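Local atomic coordinates of designed Anbu Protein (Synthetic construct, PDB entry 5LOY), a protein that probably hydrolyses peptide bonds as a proteasome-like N-terminal nucleophile (Ntn) hydrolase and assembles into helical complexes. Residues R31-F36 with V45-G50; S111-G116 with P123-I128. One frame throughout, in Å; residues are numbered along the deposited sequence.

Contact 1 (R31-F36 with V45-G50); sequences RKMHVF and VLLTAG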
ATOM      1  N   ARG A  31      -5.377 -21.647   7.120  1.00 42.65           N
ATOM      2  CA  ARG A  31      -3.939 -21.476   7.380  1.00 46.15           C
ATOM      3  C   ARG A  31      -3.144 -21.418   6.048  1.00 42.80           C
ATOM      4  O   ARG A  31      -3.420 -22.189   5.148  1.00 41.52           O
ATOM      5  CB  ARG A  31      -3.481 -22.665   8.241  1.00 53.78           C
ATOM      6  CG  ARG A  31      -2.075 -22.584   8.821  1.00 64.17           C
ATOM      7  CD  ARG A  31      -1.634 -23.908   9.468  1.00 71.08           C
ATOM      8  NE  ARG A  31      -0.903 -23.672  10.722  1.00 75.95           N
ATOM      9  CZ  ARG A  31      -1.448 -23.681  11.941  1.00 74.91           C
ATOM     10  NH1 ARG A  31      -2.736 -23.929  12.122  1.00 73.82           N
ATOM     11  NH2 ARG A  31      -0.687 -23.443  12.997  1.00 78.05           N
ATOM     12  N   LYS A  32      -2.159 -20.529   5.946  1.00 39.89           N
ATOM     13  CA  LYS A  32      -1.394 -20.368   4.717  1.00 39.47           C
ATOM     14  C   LYS A  32       0.089 -20.704   4.816  1.00 37.94           C
ATOM     15  O   LYS A  32       0.840 -20.485   3.871  1.00 36.76           O
ATOM     16  CB  LYS A  32      -1.548 -18.937   4.232  1.00 42.46           C
ATOM     17  CG  LYS A  32      -3.001 -18.565   3.946  1.00 47.61           C
ATOM     18  CD  LYS A  32      -3.110 -17.078   3.685  1.00 52.26           C
ATOM     19  CE  LYS A  32      -4.544 -16.556   3.760  1.00 56.63           C
ATOM     20  NZ  LYS A  32      -5.388 -17.165   2.702  1.00 58.24           N
ATOM     21  N   MET A  33       0.502 -21.254   5.955  1.00 38.64           N
ATOM     22  CA  MET A  33       1.881 -21.627   6.227  1.00 38.55           C
ATOM     23  C   MET A  33       1.949 -23.135   6.351  1.00 39.54           C
ATOM     24  O   MET A  33       1.158 -23.740   7.097  1.00 40.87           O
ATOM     25  CB  MET A  33       2.360 -20.975   7.521  1.00 39.71           C
ATOM     26  CG  MET A  33       3.802 -21.294   7.907  1.00 42.41           C
ATOM     27  SD  MET A  33       4.373 -20.485   9.416  1.00 46.06           S
ATOM     28  CE  MET A  33       4.448 -18.785   8.861  1.00 40.41           C
ATOM     29  N   HIS A  34       2.889 -23.735   5.606  1.00 38.26           N
ATOM     30  CA  HIS A  34       3.109 -25.184   5.588  1.00 40.60           C
ATOM     31  C   HIS A  34       4.605 -25.464   5.785  1.00 41.06           C
ATOM     32  O   HIS A  34       5.454 -24.881   5.113  1.00 39.59           O
ATOM     33  CB  HIS A  34       2.643 -25.798   4.263  1.00 41.47           C
ATOM     34  CG  HIS A  34       1.255 -25.412   3.876  1.00 44.24           C
ATOM     35  ND1 HIS A  34       0.161 -26.221   4.109  1.00 47.06           N
ATOM     36  CD2 HIS A  34       0.773 -24.285   3.296  1.00 45.13           C
ATOM     37  CE1 HIS A  34      -0.932 -25.616   3.675  1.00 46.40           C
ATOM     38  NE2 HIS A  34      -0.590 -24.439   3.182  1.00 46.54           N
ATOM     39  N   VAL A  35       4.909 -26.384   6.690  1.00 42.15           N
ATOM     40  CA  VAL A  35       6.264 -26.663   7.098  1.00 43.07           C
ATOM     41  C   VAL A  35       6.647 -28.118   6.804  1.00 44.66           C
ATOM     42  O   VAL A  35       5.922 -29.049   7.128  1.00 42.12           O
ATOM     43  CB  VAL A  35       6.431 -26.374   8.596  1.00 44.43           C
ATOM     44  CG1 VAL A  35       7.845 -26.702   9.047  1.00 45.77           C
ATOM     45  CG2 VAL A  35       6.105 -24.918   8.878  1.00 42.63           C
ATOM     46  N   PHE A  36       7.798 -28.284   6.162  1.00 46.25           N
ATOM     47  CA  PHE A  36       8.374 -29.594   5.888  1.00 48.84           C
ATOM     48  C   PHE A  36       9.715 -29.625   6.614  1.00 47.66           C
ATOM     49  O   PHE A  36      10.604 -28.851   6.309  1.00 44.42           O
ATOM     50  CB  PHE A  36       8.509 -29.782   4.375  1.00 50.69           C
ATOM     51  CG  PHE A  36       7.231 -29.519   3.636  1.00 51.27           C
ATOM     52  CD1 PHE A  36       6.866 -28.232   3.306  1.00 50.21           C
ATOM     53  CD2 PHE A  36       6.350 -30.564   3.330  1.00 54.66           C
ATOM     54  CE1 PHE A  36       5.660 -27.982   2.657  1.00 51.15           C
ATOM     55  CE2 PHE A  36       5.136 -30.329   2.678  1.00 54.36           C
ATOM     56  CZ  PHE A  36       4.797 -29.028   2.340  1.00 53.64           C
ATOM     57  N   VAL A  45       9.805 -24.016   4.443  1.00 37.99           N
ATOM     58  CA  VAL A  45       8.541 -23.374   4.759  1.00 37.68           C
ATOM     59  C   VAL A  45       7.924 -22.807   3.501  1.00 36.17           C
ATOM     60  O   VAL A  45       8.606 -22.123   2.746  1.00 35.41           O
ATOM     61  CB  VAL A  45       8.731 -22.195   5.717  1.00 37.87           C
ATOM     62  CG1 VAL A  45       7.382 -21.605   6.093  1.00 37.56           C
ATOM     63  CG2 VAL A  45       9.485 -22.632   6.954  1.00 39.38           C
ATOM     64  N   LEU A  46       6.639 -23.099   3.296  1.00 36.40           N
ATOM     65  CA  LEU A  46       5.889 -22.667   2.113  1.00 35.33           C
ATOM     66  C   LEU A  46       4.679 -21.805   2.508  1.00 34.27           C
ATOM     67  O   LEU A  46       3.858 -22.222   3.315  1.00 35.78           O
ATOM     68  CB  LEU A  46       5.441 -23.900   1.327  1.00 35.91           C
ATOM     69  CG  LEU A  46       4.583 -23.693   0.073  1.00 35.91           C
ATOM     70  CD1 LEU A  46       5.377 -23.008  -1.032  1.00 36.28           C
ATOM     71  CD2 LEU A  46       4.061 -25.020  -0.429  1.00 36.43           C
ATOM     72  N   LEU A  47       4.589 -20.598   1.961  1.00 33.53           N
ATOM     73  CA  LEU A  47       3.455 -19.718   2.193  1.00 33.25           C
ATOM     74  C   LEU A  47       2.688 -19.588   0.882  1.00 33.41           C
ATOM     75  O   LEU A  47       3.301 -19.436  -0.181  1.00 32.59           O
ATOM     76  CB  LEU A  47       3.911 -18.333   2.660  1.00 32.53           C
ATOM     77  CG  LEU A  47       4.953 -18.253   3.774  1.00 32.88           C
ATOM     78  CD1 LEU A  47       5.338 -16.803   4.047  1.00 32.09           C
ATOM     79  CD2 LEU A  47       4.480 -18.912   5.061  1.00 33.18           C
ATOM     80  N   THR A  48       1.358 -19.592   0.996  1.00 32.91           N
ATOM     81  CA  THR A  48       0.463 -19.562  -0.143  1.00 35.30           C
ATOM     82  C   THR A  48      -0.400 -18.288  -0.282  1.00 34.75           C
ATOM     83  O   THR A  48      -0.766 -17.653   0.704  1.00 35.20           O
ATOM     84  CB  THR A  48      -0.499 -20.758  -0.091  1.00 37.74           C
ATOM     85  OG1 THR A  48      -1.413 -20.603   0.996  1.00 38.27           O
ATOM     86  CG2 THR A  48       0.273 -22.036   0.095  1.00 39.00           C
ATOM     87  N   ALA A  49      -0.748 -17.943  -1.515  1.00 33.34           N
ATOM     88  CA  ALA A  49      -1.698 -16.859  -1.778  1.00 32.41           C
ATOM     89  C   ALA A  49      -2.444 -17.088  -3.083  1.00 32.42           C
ATOM     90  O   ALA A  49      -1.942 -17.758  -3.988  1.00 34.10           O
ATOM     91  CB  ALA A  49      -0.965 -15.548  -1.848  1.00 31.97           C
ATOM     92  N   GLY A  50      -3.630 -16.513  -3.184  1.00 31.47           N
ATOM     93  CA  GLY A  50      -4.448 -16.594  -4.395  1.00 31.24           C
ATOM     94  C   GLY A  50      -5.580 -17.567  -4.225  1.00 31.64           C
ATOM     95  O   GLY A  50      -6.017 -17.846  -3.139  1.00 31.21           O
TER
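Strands 33-36 and 45-50 run antiparallel as the arms of a beta hairpin, their axes 4.7 Å apart at an angle of 160°. His34 and Leu46 form a hydrogen-bonded pair, with the nearly straight bond from Leu46 N to His34 O at 2.8 Å answered by one from His34 N to Leu46 O. A third, from Thr48 N to Lys32 O, is longer at 3.1 Å. In Met33, CG anti to the backbone N (chi1 -180°) sets CG on Leu47 CD2, and the bend at chi3 (-70°) brings CE back onto the same methyl, each at 3.8 Å; the two side chains lie alongside each other, while Met33 CG also meets Val45 CG1. On the other face the His34 ring has Leu46 O in plane at its edge, and its CD2 touches Thr48 CG2 at 3.9 Å, the two side chains crossing at about a right angle. Lys32 CB and CG pass Thr48 OG1 before NZ bonds to Thr20 OG1 and weakly to Thr1 OG1, consistent with the lysine beside the N-terminal threonine nucleophile of proteasome subunits. Met33 and Val45 face the second sheet of the sandwich, packing on Phe14 of strand 11-21 and Leu194 of strand 191-197.

Contact 2 (S111-G116 with P123-I128); sequences SFILGG and PRLFLI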
ATOM      1  N   SER A 111       0.126 -18.008  -6.000  1.00 40.26           N
ATOM      2  CA  SER A 111       1.452 -17.451  -5.813  1.00 40.14           C
ATOM      3  C   SER A 111       2.043 -17.957  -4.487  1.00 36.25           C
ATOM      4  O   SER A 111       1.299 -18.198  -3.541  1.00 35.12           O
ATOM      5  CB  SER A 111       1.318 -15.927  -5.804  1.00 40.52           C
ATOM      6  OG  SER A 111       2.579 -15.364  -5.942  1.00 44.66           O
ATOM      7  N   PHE A 112       3.364 -18.105  -4.404  1.00 34.59           N
ATOM      8  CA  PHE A 112       3.968 -18.700  -3.222  1.00 32.23           C
ATOM      9  C   PHE A 112       5.274 -18.039  -2.813  1.00 33.17           C
ATOM     10  O   PHE A 112       5.982 -17.440  -3.634  1.00 32.96           O
ATOM     11  CB  PHE A 112       4.255 -20.176  -3.473  1.00 33.87           C
ATOM     12  CG  PHE A 112       3.052 -20.976  -3.924  1.00 35.27           C
ATOM     13  CD1 PHE A 112       2.691 -21.020  -5.257  1.00 35.54           C
ATOM     14  CD2 PHE A 112       2.288 -21.671  -3.006  1.00 35.05           C
ATOM     15  CE1 PHE A 112       1.589 -21.728  -5.666  1.00 36.67           C
ATOM     16  CE2 PHE A 112       1.201 -22.389  -3.408  1.00 36.12           C
ATOM     17  CZ  PHE A 112       0.846 -22.422  -4.740  1.00 38.03           C
ATOM     18  N   ILE A 113       5.618 -18.219  -1.541  1.00 32.76           N
ATOM     19  CA  ILE A 113       6.939 -17.909  -1.036  1.00 32.24           C
ATOM     20  C   ILE A 113       7.507 -19.164  -0.422  1.00 33.12           C
ATOM     21  O   ILE A 113       6.807 -19.867   0.319  1.00 34.89           O
ATOM     22  CB  ILE A 113       6.877 -16.829   0.045  1.00 32.95           C
ATOM     23  CG1 ILE A 113       6.622 -15.481  -0.615  1.00 34.34           C
ATOM     24  CG2 ILE A 113       8.177 -16.772   0.841  1.00 32.61           C
ATOM     25  CD1 ILE A 113       6.263 -14.382   0.375  1.00 36.12           C
ATOM     26  N   LEU A 114       8.756 -19.472  -0.745  1.00 32.85           N
ATOM     27  CA  LEU A 114       9.361 -20.717  -0.325  1.00 34.26           C
ATOM     28  C   LEU A 114      10.704 -20.386   0.235  1.00 34.79           C
ATOM     29  O   LEU A 114      11.514 -19.745  -0.427  1.00 37.92           O
ATOM     30  CB  LEU A 114       9.539 -21.662  -1.518  1.00 36.39           C
ATOM     31  CG  LEU A 114      10.247 -22.977  -1.160  1.00 38.84           C
ATOM     32  CD1 LEU A 114       9.285 -23.907  -0.461  1.00 40.11           C
ATOM     33  CD2 LEU A 114      10.795 -23.675  -2.373  1.00 40.33           C
ATOM     34  N   GLY A 115      10.979 -20.851   1.437  1.00 34.54           N
ATOM     35  CA  GLY A 115      12.315 -20.660   2.015  1.00 34.93           C
ATOM     36  C   GLY A 115      12.695 -21.689   3.036  1.00 35.27           C
ATOM     37  O   GLY A 115      11.877 -22.501   3.447  1.00 37.41           O
ATOM     38  N   GLY A 116      13.950 -21.673   3.442  1.00 36.41           N
ATOM     39  CA  GLY A 116      14.435 -22.629   4.418  1.00 37.74           C
ATOM     40  C   GLY A 116      15.927 -22.859   4.312  1.00 39.67           C
ATOM     41  O   GLY A 116      16.637 -22.051   3.727  1.00 38.99           O
ATOM     42  N   PRO A 123      20.877 -20.519   4.378  1.00 46.50           N
ATOM     43  CA  PRO A 123      19.431 -20.278   4.280  1.00 44.32           C
ATOM     44  C   PRO A 123      19.099 -19.491   3.024  1.00 42.67           C
ATOM     45  O   PRO A 123      19.855 -18.589   2.663  1.00 43.24           O
ATOM     46  CB  PRO A 123      19.101 -19.444   5.537  1.00 43.30           C
ATOM     47  CG  PRO A 123      20.296 -19.537   6.418  1.00 45.98           C
ATOM     48  CD  PRO A 123      21.474 -19.837   5.541  1.00 47.36           C
ATOM     49  N   ARG A 124      17.979 -19.829   2.375  1.00 41.19           N
ATOM     50  CA  ARG A 124      17.587 -19.217   1.104  1.00 39.77           C
ATOM     51  C   ARG A 124      16.079 -18.941   1.063  1.00 37.87           C
ATOM     52  O   ARG A 124      15.298 -19.562   1.798  1.00 37.51           O
ATOM     53  CB  ARG A 124      17.998 -20.112  -0.063  1.00 40.78           C
ATOM     54  CG  ARG A 124      19.500 -20.325  -0.177  1.00 43.86           C
ATOM     55  CD  ARG A 124      19.859 -21.411  -1.183  1.00 45.33           C
ATOM     56  NE  ARG A 124      19.817 -20.916  -2.557  1.00 46.36           N
ATOM     57  CZ  ARG A 124      20.117 -21.637  -3.639  1.00 47.02           C
ATOM     58  NH1 ARG A 124      20.460 -22.927  -3.532  1.00 48.07           N
ATOM     59  NH2 ARG A 124      20.055 -21.071  -4.839  1.00 45.66           N
ATOM     60  N   LEU A 125      15.688 -18.006   0.205  1.00 35.92           N
ATOM     61  CA  LEU A 125      14.322 -17.526   0.140  1.00 34.94           C
ATOM     62  C   LEU A 125      13.926 -17.228  -1.311  1.00 34.49           C
ATOM     63  O   LEU A 125      14.656 -16.507  -2.015  1.00 33.66           O
ATOM     64  CB  LEU A 125      14.211 -16.252   0.956  1.00 34.71           C
ATOM     65  CG  LEU A 125      12.813 -15.637   1.033  1.00 35.02           C
ATOM     66  CD1 LEU A 125      11.883 -16.588   1.779  1.00 36.75           C
ATOM     67  CD2 LEU A 125      12.835 -14.273   1.712  1.00 35.03           C
ATOM     68  N   PHE A 126      12.770 -17.759  -1.734  1.00 32.86           N
ATOM     69  CA  PHE A 126      12.294 -17.634  -3.123  1.00 32.24           C
ATOM     70  C   PHE A 126      10.867 -17.124  -3.223  1.00 30.92           C
ATOM     71  O   PHE A 126      10.065 -17.342  -2.310  1.00 30.70           O
ATOM     72  CB  PHE A 126      12.329 -18.984  -3.818  1.00 32.90           C
ATOM     73  CG  PHE A 126      13.706 -19.517  -4.025  1.00 33.93           C
ATOM     74  CD1 PHE A 126      14.360 -20.157  -3.003  1.00 34.27           C
ATOM     75  CD2 PHE A 126      14.353 -19.369  -5.233  1.00 34.87           C
ATOM     76  CE1 PHE A 126      15.638 -20.648  -3.194  1.00 35.76           C
ATOM     77  CE2 PHE A 126      15.645 -19.846  -5.424  1.00 35.70           C
ATOM     78  CZ  PHE A 126      16.287 -20.479  -4.399  1.00 36.32           C
ATOM     79  N   LEU A 127      10.560 -16.467  -4.343  1.00 31.09           N
ATOM     80  CA  LEU A 127       9.190 -16.063  -4.691  1.00 31.20           C
ATOM     81  C   LEU A 127       8.789 -16.793  -5.954  1.00 32.91           C
ATOM     82  O   LEU A 127       9.511 -16.724  -6.955  1.00 33.39           O
ATOM     83  CB  LEU A 127       9.129 -14.567  -4.923  1.00 31.44           C
ATOM     84  CG  LEU A 127       7.829 -13.955  -5.456  1.00 33.18           C
ATOM     85  CD1 LEU A 127       6.676 -14.183  -4.511  1.00 33.05           C
ATOM     86  CD2 LEU A 127       7.994 -12.456  -5.656  1.00 33.47           C
ATOM     87  N   ILE A 128       7.673 -17.519  -5.912  1.00 33.81           N
ATOM     88  CA  ILE A 128       7.189 -18.224  -7.097  1.00 35.86           C
ATOM     89  C   ILE A 128       6.004 -17.478  -7.662  1.00 35.99           C
ATOM     90  O   ILE A 128       5.000 -17.256  -6.977  1.00 37.33           O
ATOM     91  CB  ILE A 128       6.798 -19.682  -6.811  1.00 36.12           C
ATOM     92  CG1 ILE A 128       8.013 -20.500  -6.408  1.00 38.29           C
ATOM     93  CG2 ILE A 128       6.241 -20.336  -8.044  1.00 37.97           C
ATOM     94  CD1 ILE A 128       8.306 -20.451  -4.935  1.00 38.12           C
TER
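Ile128 O sits at one end of this antiparallel pairing and accepts two bonds in its carbonyl plane, from Phe112 N and from Ser111 OG, both at 3.2 Å. The hydroxyl gets there because OG stands anti to the backbone N (chi1 -166°). An alanine here would remove the OG bond and leave Phe112 N as the one donor from 111-116, which would probably loosen this end of the ladder. Five more backbone bonds follow, one completing the Phe112-Ile128 pair and two each at Leu114-Phe126 and Gly116-Arg124, the shortest from Phe126 N to Leu114 O at 2.7 Å. That same carbonyl oxygen lies in plane at the edge of the Phe126 ring.

On the Ile113 face the two branches of this residue divide their work: CG2 meets Leu125 CD1 at 3.8 Å, and CG1 meets Leu127 CD1 at 4.1 Å, both leucines crossing it obliquely. Leu127 CD1 also lies against Phe112 O at 3.4 Å. Gly115 makes room here, since a CB on it would lie 2.9 Å from Leu125 CD1. On the other face Ile128 turns CD1 onto Leu114 CB, 3.8 Å away.

Farther out, Arg124 directs its guanidinium away from 111-116 into salt bridges with Glu136 and Glu121. Leu114 and Phe126 pack against Met79 of helix 79-94, whereas Ile113 and Leu127 meet Ile146 of strand 143-147 in the opposing sheet. The hairpin is thus sandwiched between helix and sheet, with strand 134-136 hydrogen-bonded beyond 124-128.

How the contacts relate
Contacts 1 and 2 are successive hairpins of one five-stranded antiparallel sheet, their centres about 10 Å apart and their inner strands, 42-50 and 110-118, adjacent. Probable hydrogen bonds stitch them together, from Val45 N to Gly115 O at 2.8 Å and from Leu47 N to Ile113 O at 2.9 Å. On the face that carries His34 and Phe112, Thr48 CG2 touches Phe112 CE2 at 3.6 Å, joining the side-chain layers of the two hairpins. Contact 1 lies nearer the presumed active site: Lys32 is weakly hydrogen-bonded to Thr1, the probable nucleophile, and Ala49 packs on it. Contact 2 connects to this region through Ser111, whose backbone is hydrogen-bonded to that of Ala49.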